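Local coordinates for protein signal recognition particle receptor subunit beta (Mus musculus, PDB 2FH5) that binds GTP as the small-GTPase subunit of the signal recognition particle receptor, which helps target nascent secretory proteins to the endoplasmic reticulum membrane, at residues R8-G14 with A79-V85; L22-R26 with E188-K192; S38-A44 with L56-P62. One frame throughout, in Å; residues are numbered along the deposited sequence.

Contact 1 of 3, residues R8-G14 with A79-V85; sequences RAVLFVG and ARAVVFV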
# COMPACT_ATOMS: atom_id res chain seq x y z
N ARG B 8 -5.21 -21.10 1.29
CA ARG B 8 -3.81 -20.58 1.30
C ARG B 8 -3.69 -19.09 0.95
O ARG B 8 -4.68 -18.40 0.67
CB ARG B 8 -2.93 -21.39 0.34
CG ARG B 8 -2.79 -22.85 0.69
CD ARG B 8 -1.66 -23.46 -0.09
NE ARG B 8 -0.36 -23.16 0.50
CZ ARG B 8 0.80 -23.55 -0.02
NH1 ARG B 8 0.83 -24.25 -1.15
NH2 ARG B 8 1.94 -23.25 0.58
N ALA B 9 -2.46 -18.61 0.92
CA ALA B 9 -2.17 -17.22 0.69
C ALA B 9 -2.06 -16.74 -0.75
O ALA B 9 -1.60 -17.46 -1.65
CB ALA B 9 -0.90 -16.85 1.44
N VAL B 10 -2.50 -15.50 -0.95
CA VAL B 10 -2.42 -14.81 -2.22
C VAL B 10 -1.55 -13.58 -1.94
O VAL B 10 -1.92 -12.73 -1.15
CB VAL B 10 -3.77 -14.31 -2.73
CG1 VAL B 10 -3.57 -13.63 -4.08
CG2 VAL B 10 -4.76 -15.46 -2.84
N LEU B 11 -0.40 -13.50 -2.59
CA LEU B 11 0.50 -12.37 -2.42
C LEU B 11 0.27 -11.25 -3.44
O LEU B 11 0.21 -11.51 -4.64
CB LEU B 11 1.94 -12.86 -2.52
CG LEU B 11 2.25 -14.10 -1.69
CD1 LEU B 11 3.75 -14.42 -1.79
CD2 LEU B 11 1.83 -13.89 -0.25
N PHE B 12 0.12 -10.01 -2.97
CA PHE B 12 -0.03 -8.88 -3.88
C PHE B 12 1.35 -8.20 -3.86
O PHE B 12 1.85 -7.79 -2.80
CB PHE B 12 -1.10 -7.91 -3.38
CG PHE B 12 -2.50 -8.42 -3.55
CD1 PHE B 12 -2.99 -9.45 -2.76
CD2 PHE B 12 -3.32 -7.90 -4.54
CE1 PHE B 12 -4.28 -9.97 -2.96
CE2 PHE B 12 -4.61 -8.41 -4.74
CZ PHE B 12 -5.08 -9.45 -3.94
N VAL B 13 1.98 -8.10 -5.03
CA VAL B 13 3.31 -7.52 -5.13
C VAL B 13 3.30 -6.56 -6.30
O VAL B 13 2.42 -6.64 -7.14
CB VAL B 13 4.39 -8.62 -5.38
CG1 VAL B 13 4.47 -9.60 -4.19
CG2 VAL B 13 4.08 -9.36 -6.68
N GLY B 14 4.29 -5.67 -6.37
CA GLY B 14 4.35 -4.69 -7.45
C GLY B 14 5.11 -3.47 -6.98
O GLY B 14 5.36 -3.32 -5.77
N ALA B 79 2.42 -19.27 -0.71
CA ALA B 79 1.52 -18.77 -1.74
C ALA B 79 0.84 -19.75 -2.67
O ALA B 79 1.46 -20.57 -3.33
CB ALA B 79 2.24 -17.73 -2.57
N ARG B 80 -0.48 -19.63 -2.72
CA ARG B 80 -1.29 -20.43 -3.60
C ARG B 80 -1.36 -19.63 -4.91
O ARG B 80 -1.54 -20.20 -5.99
CB ARG B 80 -2.69 -20.55 -3.01
CG ARG B 80 -3.72 -21.12 -3.93
CD ARG B 80 -5.07 -21.13 -3.24
NE ARG B 80 -5.87 -22.29 -3.63
CZ ARG B 80 -5.64 -23.53 -3.21
NH1 ARG B 80 -4.63 -23.78 -2.38
NH2 ARG B 80 -6.40 -24.53 -3.64
N ALA B 81 -1.23 -18.31 -4.79
CA ALA B 81 -1.29 -17.42 -5.94
C ALA B 81 -0.59 -16.10 -5.68
O ALA B 81 -0.46 -15.67 -4.54
CB ALA B 81 -2.73 -17.17 -6.34
N VAL B 82 -0.15 -15.47 -6.76
CA VAL B 82 0.54 -14.20 -6.69
C VAL B 82 -0.14 -13.26 -7.67
O VAL B 82 -0.38 -13.65 -8.81
CB VAL B 82 2.01 -14.34 -7.12
CG1 VAL B 82 2.70 -12.95 -7.16
CG2 VAL B 82 2.72 -15.26 -6.17
N VAL B 83 -0.47 -12.05 -7.21
CA VAL B 83 -1.08 -11.02 -8.05
C VAL B 83 -0.04 -9.94 -8.14
O VAL B 83 0.33 -9.33 -7.13
CB VAL B 83 -2.33 -10.41 -7.43
CG1 VAL B 83 -2.90 -9.32 -8.36
CG2 VAL B 83 -3.36 -11.50 -7.17
N PHE B 84 0.47 -9.74 -9.35
CA PHE B 84 1.48 -8.71 -9.56
C PHE B 84 0.70 -7.51 -10.07
O PHE B 84 0.15 -7.53 -11.18
CB PHE B 84 2.52 -9.21 -10.59
CG PHE B 84 3.72 -8.30 -10.75
CD1 PHE B 84 3.63 -7.12 -11.49
CD2 PHE B 84 4.93 -8.63 -10.15
CE1 PHE B 84 4.74 -6.26 -11.62
CE2 PHE B 84 6.06 -7.78 -10.27
CZ PHE B 84 5.97 -6.60 -11.01
N VAL B 85 0.65 -6.46 -9.25
CA VAL B 85 -0.09 -5.24 -9.61
C VAL B 85 0.72 -4.24 -10.43
O VAL B 85 1.88 -3.96 -10.14
CB VAL B 85 -0.60 -4.56 -8.36
CG1 VAL B 85 -1.48 -3.40 -8.73
CG2 VAL B 85 -1.32 -5.58 -7.48
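Two parallel strands, 9-13 and 81-85, lie side by side here in the middle of the sheet, their axes 4.5 Å apart at closest and 18° from parallel. Start at R8: its CB rests 3.5 Å from R80 CB, while R80 NE is hydrogen-bonded to I213 O. At A9 the pairing is irregular. A9 O accepts from both R80 N (2.7 Å) and A81 N (3.3 Å), because a beta bulge shifts the register by one between A9, opposite A79, and V10, opposite A81. From there the bonding is regular. V10 shares a face with A81 and V83, its CG1 3.8 Å from V83 CG2, and helix 204-213 packs on all three. L11 N donates to A81 O at 2.9 Å and L11 O accepts from V83 N at 2.7 Å; its side chain takes the other face. F12 returns to the face of V10, where V83 CB sits over its ring in a CH-pi contact, 4.2 Å from the centroid. V13 N and V13 O bond V83 O (2.9 Å) and V85 N (2.8 Å); on the L11 face V13 CG2 touches F84 CD2 at 3.6 Å, and helix 91-110 covers V13 and F84. At G14 phi/psi are 154/169, and a CB there would clash with V85 O; G14 is the first residue of the P-loop, and its O accepts from K20 NZ. L11 and V13 thus bond to strand 81-85, V10 and F12 to I59 of strand 55-60 (F12 also to L61), so strand 9-13 is a buried apolar core strand that brings the chain to the start of the P-loop.

Contact 2 of 3, residues L22-R26 with E188-K192; sequences LLFVR and ECSAK. With GTP (guanosine-5'-triphosphate), chain D.
One small side chain does most of the packing here: A191 CB fits against two successive leucines of helix 20-29, 3.5 Å from L22 CG and 3.9 Å from L23 CD2, while A191 N donates to the guanine O6 of GTP at 2.8 Å. Build 22-26 as regular alpha-helix, with R26 N bonded to L22 O at 2.9 Å. Build 189-192 as irregular chain after strand 184-188: C189 and S190 are extended, and A191 turns at phi/psi -86/-13, its CA 5.3 Å from L23 CA. L22 (chi1 t, chi2 p) points at the loop and meets K192, CD2 to CG 3.9 Å; L22 N donates to O1A of the alpha-phosphate at 2.9 Å. L23 (m, t) brings CD2 to 4.2 Å from C189 SG. R26 (chi1 t, chi2 91°, chi3 -140°) reaches A191 O with NH1 in a weak hydrogen bond of 2.9 Å. S190 OG bonds D126, which itself holds the GTP. K192, its chi2 to chi4 all t, brings CE to 3.5 Å from the ribose O2'. An SAK loop reading guanine O6 through its alanine amide, next to the helix that begins in the P-loop, is the fifth conserved motif of the small-GTPase nucleotide site.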
# COMPACT_ATOMS: atom_id res chain seq x y z
N LEU B 22 -4.68 -0.40 -1.91
CA LEU B 22 -6.04 0.00 -2.19
C LEU B 22 -6.85 -1.19 -2.71
O LEU B 22 -7.99 -1.36 -2.31
CB LEU B 22 -6.11 1.16 -3.17
CG LEU B 22 -7.54 1.72 -3.24
CD1 LEU B 22 -8.04 2.00 -1.85
CD2 LEU B 22 -7.61 3.01 -4.06
N LEU B 23 -6.27 -2.04 -3.57
CA LEU B 23 -6.99 -3.21 -4.07
C LEU B 23 -7.33 -4.10 -2.89
O LEU B 23 -8.44 -4.60 -2.78
CB LEU B 23 -6.14 -4.03 -5.05
CG LEU B 23 -6.03 -3.50 -6.47
CD1 LEU B 23 -5.12 -4.41 -7.26
CD2 LEU B 23 -7.41 -3.45 -7.08
N PHE B 24 -6.35 -4.31 -2.03
CA PHE B 24 -6.48 -5.12 -0.83
C PHE B 24 -7.70 -4.62 -0.02
O PHE B 24 -8.54 -5.41 0.40
CB PHE B 24 -5.17 -4.98 -0.04
CG PHE B 24 -5.13 -5.68 1.29
CD1 PHE B 24 -4.91 -7.04 1.38
CD2 PHE B 24 -5.18 -4.94 2.47
CE1 PHE B 24 -4.72 -7.67 2.64
CE2 PHE B 24 -4.99 -5.56 3.73
CZ PHE B 24 -4.76 -6.92 3.81
N VAL B 25 -7.80 -3.30 0.16
CA VAL B 25 -8.91 -2.70 0.90
C VAL B 25 -10.25 -2.91 0.19
O VAL B 25 -11.23 -3.31 0.78
CB VAL B 25 -8.68 -1.17 1.12
CG1 VAL B 25 -9.93 -0.53 1.70
CG2 VAL B 25 -7.49 -0.95 2.04
N ARG B 26 -10.26 -2.60 -1.09
CA ARG B 26 -11.45 -2.75 -1.92
C ARG B 26 -12.00 -4.19 -1.90
O ARG B 26 -13.22 -4.38 -1.95
CB ARG B 26 -11.11 -2.39 -3.36
CG ARG B 26 -12.25 -1.83 -4.10
CD ARG B 26 -12.22 -0.35 -3.92
NE ARG B 26 -13.54 0.22 -3.74
CZ ARG B 26 -13.77 1.52 -3.69
NH1 ARG B 26 -12.75 2.37 -3.82
NH2 ARG B 26 -15.01 1.97 -3.46
N GLU B 188 -7.73 -6.59 -16.29
CA GLU B 188 -7.74 -5.16 -16.02
C GLU B 188 -8.59 -4.88 -14.79
O GLU B 188 -9.46 -5.67 -14.43
CB GLU B 188 -8.29 -4.41 -17.23
CG GLU B 188 -7.51 -4.68 -18.50
CD GLU B 188 -8.14 -4.03 -19.72
OE1 GLU B 188 -9.38 -4.03 -19.82
OE2 GLU B 188 -7.39 -3.52 -20.59
N CYS B 189 -8.30 -3.77 -14.11
CA CYS B 189 -9.07 -3.40 -12.93
C CYS B 189 -8.82 -1.97 -12.50
O CYS B 189 -7.95 -1.28 -13.04
CB CYS B 189 -8.77 -4.35 -11.75
SG CYS B 189 -7.06 -4.34 -11.17
N SER B 190 -9.62 -1.53 -11.54
CA SER B 190 -9.54 -0.20 -10.99
C SER B 190 -9.94 -0.27 -9.52
O SER B 190 -10.97 -0.83 -9.18
CB SER B 190 -10.47 0.74 -11.72
OG SER B 190 -10.40 2.04 -11.17
N ALA B 191 -9.11 0.29 -8.65
CA ALA B 191 -9.40 0.29 -7.23
C ALA B 191 -10.28 1.49 -6.86
O ALA B 191 -10.82 1.56 -5.76
CB ALA B 191 -8.10 0.32 -6.43
N LYS B 192 -10.40 2.43 -7.77
CA LYS B 192 -11.22 3.62 -7.54
C LYS B 192 -12.40 3.64 -8.51
O LYS B 192 -12.35 4.29 -9.55
CB LYS B 192 -10.39 4.89 -7.74
CG LYS B 192 -9.58 5.33 -6.52
CD LYS B 192 -9.00 6.73 -6.75
CE LYS B 192 -8.19 7.21 -5.58
NZ LYS B 192 -7.66 8.57 -5.82
PG GTP D . 3.35 0.70 -1.76
O1G GTP D . 4.32 1.78 -1.82
O2G GTP D . 2.78 0.50 -0.39
O3G GTP D . 3.96 -0.61 -2.31
O3B GTP D . 2.08 1.27 -2.78
PB GTP D . 0.77 0.55 -3.09
O1B GTP D . 0.92 -0.30 -4.31
O2B GTP D . 0.21 -0.25 -1.92
O3A GTP D . -0.13 1.81 -3.47
PA GTP D . -1.50 2.29 -2.85
O1A GTP D . -2.46 1.23 -2.76
O2A GTP D . -1.27 2.96 -1.52
O5' GTP D . -1.92 3.27 -4.02
C5' GTP D . -1.10 4.40 -4.27
C4' GTP D . -1.98 5.57 -4.71
O4' GTP D . -2.70 5.25 -5.92
C3' GTP D . -3.06 5.96 -3.70
O3' GTP D . -3.22 7.40 -3.64
C2' GTP D . -4.29 5.27 -4.23
O2' GTP D . -5.55 5.77 -3.74
C1' GTP D . -4.11 5.36 -5.75
N9 GTP D . -4.71 4.27 -6.50
C8 GTP D . -4.58 2.90 -6.21
N7 GTP D . -5.25 2.18 -7.10
C5 GTP D . -5.84 3.09 -8.00
C6 GTP D . -6.65 2.95 -9.14
O6 GTP D . -7.07 1.94 -9.68
N1 GTP D . -7.07 4.14 -9.80
C2 GTP D . -6.71 5.40 -9.37
N2 GTP D . -7.17 6.49 -10.06
N3 GTP D . -5.92 5.53 -8.28
C4 GTP D . -5.50 4.39 -7.61

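Contact 3 of 3, residues S38-A44 with L56-P62; sequences SITDSSA and LTLIDLP. With MG (magnesium ion), chain C; GTP (guanosine-5'-triphosphate), chain D.
Strands 42-44 and 56-60 run antiparallel in a beta hairpin, 4.7 Å apart at 165°. S42 N bonds D60 O (3.2 Å) and D60 N bonds S42 O (2.8 Å); likewise A44 N bonds L58 O (3.1 Å) and L58 N bonds A44 O (2.9 Å). Between them S43 and I59 form a non-hydrogen-bonded pair, CA-CA 4.3 Å; S43 OG bonds the receptor alpha subunit. Beyond S42 direct backbone hydrogen bonding stops, though D41 CA stays 4.8 Å from L61 CA; water 1 bridges T40 O (3.0 Å) and D60 O (2.9 Å), and P62 CG packs 3.3 Å from T40 O. S38 (chi1 m) binds magnesium through OG at 2.3 Å; OG also bonds alpha-subunit backbone, and S38 N donates to GTP O2G at 2.9 Å. The ion also takes O2G, O2B, T21 and waters 2 and 3; water 2 donates to D60 OD1 (2.8 Å), and D60 OD2 bonds T21 OG1. D60 thus holds magnesium indirectly, and S38, held by ion and gamma-phosphate, is consistent with a GTP-bound switch I.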
# COMPACT_ATOMS: atom_id res chain seq x y z
N SER B 38 3.48 1.74 2.16
CA SER B 38 3.53 0.65 3.13
C SER B 38 4.94 0.30 3.56
O SER B 38 5.83 0.22 2.72
CB SER B 38 2.89 -0.61 2.53
OG SER B 38 1.50 -0.41 2.31
N ILE B 39 5.14 0.07 4.86
CA ILE B 39 6.47 -0.30 5.31
C ILE B 39 6.59 -1.74 5.85
O ILE B 39 7.68 -2.22 6.12
CB ILE B 39 7.06 0.74 6.32
CG1 ILE B 39 6.38 0.65 7.67
CG2 ILE B 39 6.83 2.15 5.79
CD1 ILE B 39 6.89 1.73 8.61
N THR B 40 5.45 -2.41 6.04
CA THR B 40 5.42 -3.84 6.42
C THR B 40 4.25 -4.46 5.66
O THR B 40 3.45 -3.76 5.04
CB THR B 40 5.14 -4.17 7.92
OG1 THR B 40 3.96 -3.50 8.37
CG2 THR B 40 6.32 -3.82 8.78
N ASP B 41 4.16 -5.77 5.73
CA ASP B 41 3.09 -6.49 5.08
C ASP B 41 1.85 -6.41 5.96
O ASP B 41 1.94 -6.15 7.14
CB ASP B 41 3.48 -7.95 4.96
CG ASP B 41 3.89 -8.52 6.31
OD1 ASP B 41 5.02 -8.24 6.78
OD2 ASP B 41 3.07 -9.23 6.93
N SER B 42 0.69 -6.63 5.35
CA SER B 42 -0.55 -6.69 6.08
C SER B 42 -1.35 -7.87 5.48
O SER B 42 -1.21 -8.22 4.30
CB SER B 42 -1.32 -5.35 6.04
OG SER B 42 -1.42 -4.76 4.76
N SER B 43 -2.16 -8.51 6.30
CA SER B 43 -2.90 -9.67 5.83
C SER B 43 -4.29 -9.72 6.45
O SER B 43 -4.53 -9.13 7.50
CB SER B 43 -2.12 -10.92 6.23
OG SER B 43 -2.02 -10.99 7.64
N ALA B 44 -5.19 -10.44 5.79
CA ALA B 44 -6.55 -10.59 6.26
C ALA B 44 -7.26 -11.69 5.46
O ALA B 44 -6.87 -12.00 4.32
CB ALA B 44 -7.29 -9.29 6.11
N LEU B 56 -9.37 -17.38 1.53
CA LEU B 56 -7.98 -17.19 1.12
C LEU B 56 -7.37 -16.16 2.09
O LEU B 56 -8.08 -15.38 2.71
CB LEU B 56 -7.94 -16.63 -0.32
CG LEU B 56 -8.41 -17.53 -1.48
CD1 LEU B 56 -8.60 -16.71 -2.75
CD2 LEU B 56 -7.37 -18.64 -1.70
N THR B 57 -6.06 -16.18 2.27
CA THR B 57 -5.43 -15.18 3.12
C THR B 57 -4.73 -14.16 2.22
O THR B 57 -3.68 -14.44 1.67
CB THR B 57 -4.38 -15.78 4.06
OG1 THR B 57 -5.03 -16.55 5.06
CG2 THR B 57 -3.57 -14.67 4.74
N LEU B 58 -5.33 -12.99 2.04
CA LEU B 58 -4.69 -11.97 1.21
C LEU B 58 -3.54 -11.38 2.02
O LEU B 58 -3.70 -11.10 3.21
CB LEU B 58 -5.68 -10.86 0.85
CG LEU B 58 -7.05 -11.27 0.30
CD1 LEU B 58 -7.79 -10.03 -0.18
CD2 LEU B 58 -6.91 -12.24 -0.86
N ILE B 59 -2.38 -11.25 1.38
CA ILE B 59 -1.19 -10.67 1.99
C ILE B 59 -0.67 -9.56 1.07
O ILE B 59 -0.25 -9.82 -0.06
CB ILE B 59 -0.08 -11.70 2.18
CG1 ILE B 59 -0.53 -12.80 3.13
CG2 ILE B 59 1.17 -11.03 2.70
CD1 ILE B 59 0.56 -13.86 3.36
N ASP B 60 -0.72 -8.33 1.56
CA ASP B 60 -0.29 -7.14 0.82
C ASP B 60 1.18 -6.91 1.11
O ASP B 60 1.52 -6.64 2.24
CB ASP B 60 -1.16 -5.95 1.28
CG ASP B 60 -0.63 -4.57 0.82
OD1 ASP B 60 -0.09 -4.45 -0.29
OD2 ASP B 60 -0.79 -3.58 1.60
N LEU B 61 2.06 -7.00 0.11
CA LEU B 61 3.51 -6.80 0.35
C LEU B 61 4.04 -5.44 -0.12
O LEU B 61 3.76 -5.01 -1.21
CB LEU B 61 4.34 -7.92 -0.30
CG LEU B 61 4.06 -9.38 0.13
CD1 LEU B 61 5.03 -10.35 -0.54
CD2 LEU B 61 4.20 -9.51 1.64
N PRO B 62 4.82 -4.76 0.73
CA PRO B 62 5.38 -3.45 0.38
C PRO B 62 6.16 -3.50 -0.94
O PRO B 62 6.91 -4.43 -1.19
CB PRO B 62 6.31 -3.14 1.55
CG PRO B 62 5.79 -3.95 2.66
CD PRO B 62 5.38 -5.24 2.00
MG MG C . 0.91 -0.39 0.11
PG GTP D . 3.35 0.70 -1.76
O1G GTP D . 4.32 1.78 -1.82
O2G GTP D . 2.78 0.50 -0.39
O3G GTP D . 3.96 -0.61 -2.31
O3B GTP D . 2.08 1.27 -2.78
PB GTP D . 0.77 0.55 -3.09
O1B GTP D . 0.92 -0.30 -4.31
O2B GTP D . 0.21 -0.25 -1.92
O3A GTP D . -0.13 1.81 -3.47
PA GTP D . -1.50 2.29 -2.85
O1A GTP D . -2.46 1.23 -2.76
O2A GTP D . -1.27 2.96 -1.52
O5' GTP D . -1.92 3.27 -4.02
C5' GTP D . -1.10 4.40 -4.27
C4' GTP D . -1.98 5.57 -4.71
O4' GTP D . -2.70 5.25 -5.92
C3' GTP D . -3.06 5.96 -3.70
O3' GTP D . -3.22 7.40 -3.64
C2' GTP D . -4.29 5.27 -4.23
O2' GTP D . -5.55 5.77 -3.74
C1' GTP D . -4.11 5.36 -5.75
N9 GTP D . -4.71 4.27 -6.50
C8 GTP D . -4.58 2.90 -6.21
N7 GTP D . -5.25 2.18 -7.10
C5 GTP D . -5.84 3.09 -8.00
C6 GTP D . -6.65 2.95 -9.14
O6 GTP D . -7.07 1.94 -9.68
N1 GTP D . -7.07 4.14 -9.80
C2 GTP D . -6.71 5.40 -9.37
N2 GTP D . -7.17 6.49 -10.06
N3 GTP D . -5.92 5.53 -8.28
C4 GTP D . -5.50 4.39 -7.61
O HOH W 1 1.88 -3.79 2.54
O HOH W 2 1.68 -2.32 -0.20
O HOH W 3 0.06 1.50 0.35

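Along the chain the first segments of all three contacts come in order, and contact 3 is nested inside the loops closed by contacts 1 and 2, whose segments alternate. Contacts 1 and 3 lie in one mixed sheet, centres 9 Å apart: strands 9-13 and 55-60 are neighbours, probably hydrogen-bonded through V10 O with I59 N (3.0 Å) and F12 N with I59 O (2.9 Å). Contact 2 sits about 14 Å from the centre of each, where helix 20-29 packs on the sheet: F24 CE1 reaches L58 O at 3.6 Å, L23 CD1 V85 CG2 at 4.0 Å. Loops from the central strand 9-13 and from both outermost strands thus meet at a single GTP.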